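Local atomic coordinates of caspase-3 (Porites astreoides, PDB entry 6WI4), a protein that probably cleaves other proteins after aspartate residues, as a cysteine protease of the caspase family acting in coral apoptosis. Residues 42-50 and 173-181; 6-17 and 77-88. All coordinates share one frame; numbering follows the deposited sequence.

Contact 1: 42-50 and 173-181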
# COMPACT_ATOMS: atom_id res chain seq x y z
N ALA A 42 -7.01 -9.16 4.99
CA ALA A 42 -5.90 -9.89 4.39
C ALA A 42 -4.56 -9.21 4.70
O ALA A 42 -3.57 -9.89 5.00
CB ALA A 42 -6.10 -10.01 2.88
N LEU A 43 -4.51 -7.88 4.61
CA LEU A 43 -3.25 -7.19 4.91
C LEU A 43 -2.89 -7.33 6.37
O LEU A 43 -1.70 -7.45 6.71
CB LEU A 43 -3.36 -5.70 4.57
CG LEU A 43 -3.23 -5.33 3.10
CD1 LEU A 43 -3.28 -3.82 2.99
CD2 LEU A 43 -1.93 -5.88 2.50
N ALA A 44 -3.88 -7.27 7.26
CA ALA A 44 -3.59 -7.40 8.68
C ALA A 44 -3.00 -8.77 8.98
O ALA A 44 -2.01 -8.88 9.72
CB ALA A 44 -4.85 -7.15 9.50
N LYS A 45 -3.57 -9.82 8.39
CA LYS A 45 -3.06 -11.17 8.56
C LYS A 45 -1.64 -11.29 8.01
O LYS A 45 -0.75 -11.84 8.67
CB LYS A 45 -4.01 -12.15 7.87
CG LYS A 45 -3.60 -13.61 7.96
CD LYS A 45 -4.61 -14.52 7.28
CE LYS A 45 -4.08 -15.95 7.22
NZ LYS A 45 -5.05 -16.87 6.56
N LEU A 46 -1.40 -10.71 6.83
CA LEU A 46 -0.08 -10.77 6.22
C LEU A 46 0.96 -10.02 7.04
O LEU A 46 2.05 -10.54 7.32
CB LEU A 46 -0.15 -10.21 4.80
CG LEU A 46 1.21 -10.04 4.13
CD1 LEU A 46 1.91 -11.39 3.96
CD2 LEU A 46 1.07 -9.32 2.79
N PHE A 47 0.66 -8.78 7.42
CA PHE A 47 1.66 -7.98 8.14
C PHE A 47 1.96 -8.57 9.52
O PHE A 47 3.10 -8.50 9.97
CB PHE A 47 1.19 -6.53 8.25
CG PHE A 47 1.11 -5.80 6.92
CD1 PHE A 47 1.85 -6.21 5.82
CD2 PHE A 47 0.28 -4.69 6.79
CE1 PHE A 47 1.77 -5.53 4.61
CE2 PHE A 47 0.20 -4.01 5.60
CZ PHE A 47 0.95 -4.43 4.50
N ARG A 48 0.97 -9.18 10.18
CA ARG A 48 1.26 -9.91 11.41
C ARG A 48 2.19 -11.08 11.15
O ARG A 48 3.12 -11.33 11.93
CB ARG A 48 -0.05 -10.40 12.06
CG ARG A 48 -0.85 -9.29 12.69
CD ARG A 48 -2.01 -9.80 13.57
NE ARG A 48 -2.95 -10.64 12.83
CZ ARG A 48 -4.10 -10.20 12.31
NH1 ARG A 48 -4.44 -8.93 12.46
NH2 ARG A 48 -4.90 -11.04 11.66
N ALA A 49 1.95 -11.83 10.07
CA ALA A 49 2.81 -12.96 9.74
C ALA A 49 4.22 -12.54 9.38
O ALA A 49 5.16 -13.32 9.55
CB ALA A 49 2.18 -13.76 8.60
N LEU A 50 4.40 -11.32 8.87
CA LEU A 50 5.73 -10.79 8.61
C LEU A 50 6.38 -10.20 9.87
O LEU A 50 7.47 -9.62 9.78
CB LEU A 50 5.66 -9.72 7.51
CG LEU A 50 5.12 -10.18 6.16
CD1 LEU A 50 5.01 -8.99 5.22
CD2 LEU A 50 6.01 -11.25 5.56
N LEU A 173 -1.15 -9.41 -3.94
CA LEU A 173 -0.04 -9.18 -3.03
C LEU A 173 -0.05 -10.21 -1.90
O LEU A 173 1.00 -10.78 -1.58
CB LEU A 173 -0.11 -7.75 -2.48
CG LEU A 173 1.15 -7.28 -1.76
CD1 LEU A 173 1.49 -5.86 -2.15
CD2 LEU A 173 0.97 -7.43 -0.26
N THR A 174 -1.21 -10.46 -1.30
CA THR A 174 -1.21 -11.42 -0.20
C THR A 174 -0.90 -12.83 -0.70
O THR A 174 -0.16 -13.57 -0.05
CB THR A 174 -2.54 -11.35 0.56
OG1 THR A 174 -3.63 -11.67 -0.31
CG2 THR A 174 -2.75 -9.96 1.11
N LYS A 175 -1.39 -13.20 -1.89
CA LYS A 175 -1.08 -14.51 -2.45
C LYS A 175 0.41 -14.66 -2.72
O LYS A 175 1.04 -15.64 -2.31
CB LYS A 175 -1.88 -14.74 -3.74
CG LYS A 175 -1.63 -16.08 -4.40
CD LYS A 175 -2.75 -16.40 -5.38
N VAL A 176 1.01 -13.68 -3.41
CA VAL A 176 2.43 -13.78 -3.74
C VAL A 176 3.29 -13.74 -2.48
O VAL A 176 4.25 -14.51 -2.35
CB VAL A 176 2.85 -12.67 -4.72
CG1 VAL A 176 4.37 -12.64 -4.86
CG2 VAL A 176 2.20 -12.86 -6.08
N PHE A 177 2.98 -12.84 -1.54
CA PHE A 177 3.81 -12.73 -0.35
C PHE A 177 3.69 -13.97 0.52
O PHE A 177 4.69 -14.42 1.10
CB PHE A 177 3.45 -11.48 0.46
CG PHE A 177 4.09 -10.19 -0.03
CD1 PHE A 177 4.12 -9.87 -1.39
CD2 PHE A 177 4.62 -9.28 0.88
CE1 PHE A 177 4.68 -8.66 -1.83
CE2 PHE A 177 5.16 -8.08 0.45
CZ PHE A 177 5.21 -7.76 -0.90
N GLU A 178 2.49 -14.55 0.63
CA GLU A 178 2.35 -15.79 1.38
C GLU A 178 3.21 -16.89 0.78
O GLU A 178 3.88 -17.63 1.51
CB GLU A 178 0.89 -16.25 1.41
CG GLU A 178 0.01 -15.48 2.37
CD GLU A 178 -1.27 -16.22 2.69
OE1 GLU A 178 -1.66 -16.22 3.87
OE2 GLU A 178 -1.88 -16.80 1.77
N GLU A 179 3.22 -16.99 -0.55
CA GLU A 179 3.95 -18.06 -1.21
C GLU A 179 5.46 -17.85 -1.16
O GLU A 179 6.22 -18.82 -1.16
CB GLU A 179 3.48 -18.18 -2.67
CG GLU A 179 4.25 -19.21 -3.49
N ASN A 180 5.91 -16.59 -1.10
CA ASN A 180 7.30 -16.30 -1.41
C ASN A 180 8.08 -15.55 -0.34
O ASN A 180 9.31 -15.49 -0.44
CB ASN A 180 7.39 -15.51 -2.72
CG ASN A 180 6.98 -16.34 -3.91
OD1 ASN A 180 7.71 -17.25 -4.32
ND2 ASN A 180 5.81 -16.06 -4.46
N ALA A 181 7.42 -14.96 0.67
CA ALA A 181 8.12 -14.04 1.55
C ALA A 181 9.23 -14.72 2.36
O ALA A 181 10.15 -14.03 2.81
CB ALA A 181 7.14 -13.35 2.49
O HOH W 1 -4.77 -16.10 3.67
O HOH W 2 -2.61 -18.37 5.08
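This is apolar helix-to-helix packing on one side of the central sheet, carried by L46 of helix 36-49 against L173 and F177 of helix 168-180. The two segments run nearly parallel, their axes 10.3 Å apart and crossing at 22°. L46 has its CG anti to the backbone N (chi1 171°), which sends both methyls across the gap. There the side chain meets those of L173 and F177 at about a right angle. L46 CD2 touches L173 CD2 at 3.6 Å, and L46 CD1 reaches F177 CB at 3.8 Å. L173 CD2 also lies over the centre of one face of the F177 ring. L50 CD1 comes in at the ring's edge, while L50 CD2 rests on A181 CB at 3.9 Å. Both helices belong to the alpha/beta caspase fold, in which helices flank a mostly parallel sheet. L43 packs on I16, S86 and L88 of the sheet, yet its CD2 still borders L173 CD2. F177 also packs on I186 and M189 of helix 186-197. T174 OG1 hydrogen-bonds to the carbonyls of I170 and Q171 in its own helix, and T174 CG2 meets A42 CB at 3.8 Å. On the solvent side, K45 NZ and E178 OE1 stand 4.4 Å apart, too far for a salt bridge. Two waters link this pair, one through a weak bond to the lysine.

Contact 2: 6-17 and 77-88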
# COMPACT_ATOMS: atom_id res chain seq x y z
N MET A 6 16.89 -7.32 9.16
CA MET A 6 15.51 -7.66 9.50
C MET A 6 15.59 -8.83 10.48
O MET A 6 15.45 -10.00 10.10
CB MET A 6 14.68 -8.01 8.27
CG MET A 6 14.41 -6.86 7.31
SD MET A 6 13.22 -5.67 7.95
CE MET A 6 11.70 -6.53 7.58
N ASN A 7 15.82 -8.51 11.75
CA ASN A 7 15.95 -9.57 12.75
C ASN A 7 15.25 -9.31 14.08
O ASN A 7 15.32 -10.18 14.95
CB ASN A 7 17.43 -9.89 13.01
CG ASN A 7 18.22 -8.69 13.52
OD1 ASN A 7 17.69 -7.80 14.17
ND2 ASN A 7 19.51 -8.68 13.24
N LYS A 8 14.60 -8.17 14.28
CA LYS A 8 13.93 -7.93 15.55
C LYS A 8 12.67 -8.77 15.67
O LYS A 8 11.99 -9.04 14.68
CB LYS A 8 13.60 -6.44 15.71
CG LYS A 8 14.80 -5.51 15.79
CD LYS A 8 15.79 -5.96 16.86
CE LYS A 8 16.87 -4.92 17.11
NZ LYS A 8 16.37 -3.74 17.88
N SER A 9 12.35 -9.20 16.90
CA SER A 9 11.18 -10.04 17.13
C SER A 9 9.91 -9.36 16.65
O SER A 9 9.02 -10.01 16.09
CB SER A 9 11.06 -10.38 18.62
OG SER A 9 12.27 -10.91 19.12
N THR A 10 9.78 -8.07 16.92
CA THR A 10 8.80 -7.20 16.28
C THR A 10 9.56 -6.32 15.30
O THR A 10 10.38 -5.50 15.71
CB THR A 10 8.06 -6.37 17.32
OG1 THR A 10 7.31 -7.24 18.18
CG2 THR A 10 7.11 -5.40 16.63
N ARG A 11 9.30 -6.51 14.00
CA ARG A 11 10.09 -5.82 12.97
C ARG A 11 9.82 -4.33 12.94
O ARG A 11 10.70 -3.54 12.56
CB ARG A 11 9.79 -6.41 11.60
CG ARG A 11 10.11 -7.87 11.44
CD ARG A 11 11.61 -8.11 11.25
NE ARG A 11 11.81 -9.39 10.57
CZ ARG A 11 12.18 -10.51 11.17
NH1 ARG A 11 12.31 -11.63 10.46
NH2 ARG A 11 12.45 -10.53 12.47
N GLY A 12 8.62 -3.92 13.32
CA GLY A 12 8.23 -2.53 13.20
C GLY A 12 6.72 -2.43 13.26
O GLY A 12 6.03 -3.43 13.48
N ILE A 13 6.24 -1.22 13.07
CA ILE A 13 4.81 -0.95 13.05
C ILE A 13 4.33 -1.03 11.61
O ILE A 13 5.02 -0.59 10.68
CB ILE A 13 4.50 0.42 13.67
CG1 ILE A 13 4.97 0.46 15.13
CG2 ILE A 13 3.01 0.75 13.57
CD1 ILE A 13 5.07 1.85 15.68
N ALA A 14 3.13 -1.58 11.42
CA ALA A 14 2.47 -1.61 10.12
C ALA A 14 1.10 -0.99 10.27
O ALA A 14 0.24 -1.53 10.98
CB ALA A 14 2.36 -3.04 9.58
N VAL A 15 0.88 0.13 9.62
CA VAL A 15 -0.39 0.84 9.66
C VAL A 15 -1.26 0.41 8.48
O VAL A 15 -0.78 0.32 7.34
CB VAL A 15 -0.16 2.36 9.61
CG1 VAL A 15 -1.50 3.10 9.48
CG2 VAL A 15 0.62 2.82 10.83
N ILE A 16 -2.54 0.16 8.74
CA ILE A 16 -3.55 -0.04 7.70
C ILE A 16 -4.66 0.97 7.92
O ILE A 16 -5.31 0.96 8.97
CB ILE A 16 -4.14 -1.46 7.73
CG1 ILE A 16 -3.04 -2.50 7.55
CG2 ILE A 16 -5.23 -1.60 6.66
CD1 ILE A 16 -3.54 -3.91 7.85
N ILE A 17 -4.90 1.82 6.92
CA ILE A 17 -6.02 2.74 6.93
C ILE A 17 -7.01 2.25 5.87
O ILE A 17 -6.67 2.15 4.69
CB ILE A 17 -5.57 4.18 6.68
CG1 ILE A 17 -4.70 4.65 7.85
CG2 ILE A 17 -6.79 5.09 6.52
CD1 ILE A 17 -3.96 5.95 7.60
N HIS A 77 11.64 4.64 16.68
CA HIS A 77 11.78 3.44 15.88
C HIS A 77 13.11 2.73 16.10
O HIS A 77 13.41 1.76 15.40
CB HIS A 77 11.59 3.76 14.39
CG HIS A 77 10.21 4.22 14.04
ND1 HIS A 77 9.19 3.35 13.70
CD2 HIS A 77 9.68 5.47 13.97
CE1 HIS A 77 8.10 4.05 13.43
NE2 HIS A 77 8.37 5.33 13.58
N THR A 78 13.92 3.18 17.07
CA THR A 78 15.15 2.47 17.40
C THR A 78 14.96 0.98 17.66
O THR A 78 15.82 0.19 17.21
CB THR A 78 15.83 3.16 18.59
OG1 THR A 78 16.07 4.54 18.27
CG2 THR A 78 17.15 2.48 18.95
N PRO A 79 13.91 0.51 18.34
CA PRO A 79 13.77 -0.95 18.53
C PRO A 79 13.32 -1.70 17.28
O PRO A 79 13.22 -2.93 17.33
CB PRO A 79 12.72 -1.07 19.64
CG PRO A 79 11.98 0.20 19.61
CD PRO A 79 12.93 1.25 19.16
N TYR A 80 13.10 -1.01 16.16
CA TYR A 80 12.52 -1.62 14.98
C TYR A 80 13.52 -1.62 13.83
O TYR A 80 14.47 -0.83 13.80
CB TYR A 80 11.26 -0.87 14.53
CG TYR A 80 10.17 -0.83 15.58
CD1 TYR A 80 9.78 -1.98 16.25
CD2 TYR A 80 9.54 0.36 15.89
CE1 TYR A 80 8.77 -1.94 17.21
CE2 TYR A 80 8.54 0.41 16.85
CZ TYR A 80 8.17 -0.74 17.50
OH TYR A 80 7.16 -0.67 18.45
N ASP A 81 13.25 -2.48 12.85
CA ASP A 81 14.06 -2.59 11.64
C ASP A 81 13.41 -1.96 10.42
O ASP A 81 14.10 -1.73 9.42
CB ASP A 81 14.34 -4.06 11.31
CG ASP A 81 15.30 -4.72 12.29
OD1 ASP A 81 16.19 -4.02 12.82
OD2 ASP A 81 15.15 -5.93 12.50
N ALA A 82 12.11 -1.69 10.46
CA ALA A 82 11.37 -1.32 9.25
C ALA A 82 10.07 -0.66 9.65
O ALA A 82 9.67 -0.69 10.82
CB ALA A 82 11.12 -2.55 8.37
N PHE A 83 9.38 -0.07 8.67
CA PHE A 83 8.08 0.56 8.88
C PHE A 83 7.20 0.30 7.67
O PHE A 83 7.68 0.37 6.54
CB PHE A 83 8.21 2.08 9.11
CG PHE A 83 6.90 2.81 9.20
CD1 PHE A 83 6.07 2.64 10.30
CD2 PHE A 83 6.49 3.67 8.19
CE1 PHE A 83 4.85 3.31 10.38
CE2 PHE A 83 5.28 4.34 8.26
CZ PHE A 83 4.46 4.15 9.36
N ILE A 84 5.92 0.03 7.91
CA ILE A 84 4.94 -0.21 6.84
C ILE A 84 3.78 0.75 7.02
O ILE A 84 3.25 0.88 8.13
CB ILE A 84 4.44 -1.66 6.85
CG1 ILE A 84 5.54 -2.60 6.37
CG2 ILE A 84 3.15 -1.80 6.01
CD1 ILE A 84 5.16 -4.07 6.45
N PHE A 85 3.36 1.39 5.92
CA PHE A 85 2.14 2.19 5.88
C PHE A 85 1.31 1.74 4.68
O PHE A 85 1.83 1.64 3.57
CB PHE A 85 2.47 3.69 5.75
CG PHE A 85 1.26 4.56 5.64
CD1 PHE A 85 0.65 4.79 4.41
CD2 PHE A 85 0.75 5.19 6.76
CE1 PHE A 85 -0.46 5.60 4.31
CE2 PHE A 85 -0.37 6.01 6.66
CZ PHE A 85 -0.96 6.22 5.44
N SER A 86 0.03 1.47 4.90
CA SER A 86 -0.82 1.05 3.80
C SER A 86 -2.16 1.77 3.89
O SER A 86 -2.66 2.04 4.98
CB SER A 86 -1.02 -0.48 3.79
OG SER A 86 -1.71 -0.92 4.96
N ILE A 87 -2.73 2.08 2.74
CA ILE A 87 -4.03 2.75 2.73
C ILE A 87 -4.87 2.21 1.59
O ILE A 87 -4.37 1.96 0.48
CB ILE A 87 -3.88 4.29 2.66
CG1 ILE A 87 -5.25 4.95 2.83
CG2 ILE A 87 -3.17 4.72 1.39
CD1 ILE A 87 -5.17 6.43 3.24
N LEU A 88 -6.14 1.99 1.88
CA LEU A 88 -7.14 1.45 0.97
C LEU A 88 -8.24 2.49 0.86
O LEU A 88 -8.96 2.72 1.83
CB LEU A 88 -7.68 0.12 1.50
CG LEU A 88 -6.67 -0.83 2.17
CD1 LEU A 88 -7.43 -1.95 2.88
CD2 LEU A 88 -5.72 -1.40 1.12
O HOH W 3 17.93 -5.06 14.27
O HOH W 4 16.71 -2.09 15.29
O HOH W 5 18.38 -1.99 17.72
O HOH W 6 11.32 -4.66 18.14
O HOH W 7 8.18 0.86 12.61
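D81 has its CG beside the backbone N (chi1 -70°), and this turns OD2 to the backbone N-H groups of N7 and K8. OD2 accepts both, at 2.8 Å from N7 N and 2.9 Å from K8 N, and the two donors come from opposite faces of the carboxylate plane. S86 OG lies between the backbone N and the carbonyl carbon (chi1 64°). OG therefore reaches V15 O at 2.8 Å, in the carbonyl plane on a lone pair, and the same oxygen also takes the N-H of S86. Strands 13-18 and 83-88 are parallel neighbours in the middle of the caspase sheet, with I84 N bonded to I13 O and V15 N to I84 O. Strand 53-58 lies beyond 13-18, so the chain from 53-58 through helix 62-73 to 83-88 makes a beta-alpha-beta crossover over it. A14 CB and I84 CB meet on the face toward helix 36-49. On the other face I17 CD1 packs on the F85 ring, 3.7 Å from CZ. I13 N and A82 O are 4.1 Å apart, too far to bond, and one water bonds to both and to H77 ND1. H77 NE2 is held by M72 O. The Y80 ring has P79 CG over the centre of one face and G12 C off-centre over the other, with T10 O in plane at its edge. I13 CD1 touches Y80 CE2 at 3.9 Å. Were Y80 an alanine, I13 CD1 would probably lose its ring partner and a gap would open between G12 and P79. The M6 sulfur packs on A82 CB at 3.8 Å.

Contact 1 lies on one face of the sheet whose middle contains contact 2, and their centres are about 14 Å apart. Helix 36-49 joins them, since it follows strand 13-18 in the chain and packs back on it. F47 CE2 sits 3.7 Å from S86 OG and also 3.7 Å from I84 CG2. A44 N comes 3.4 Å from I16 CD1. Just past the C-terminal end of the helix, L50 O lies 3.6 Å from R11 CG. Helix 168-180 lies beside 42-50 on the same side of the sheet. In caspases the catalytic residues lie in loops beyond the C-terminal ends of the central strands, so strand 83-88 probably leads toward that site.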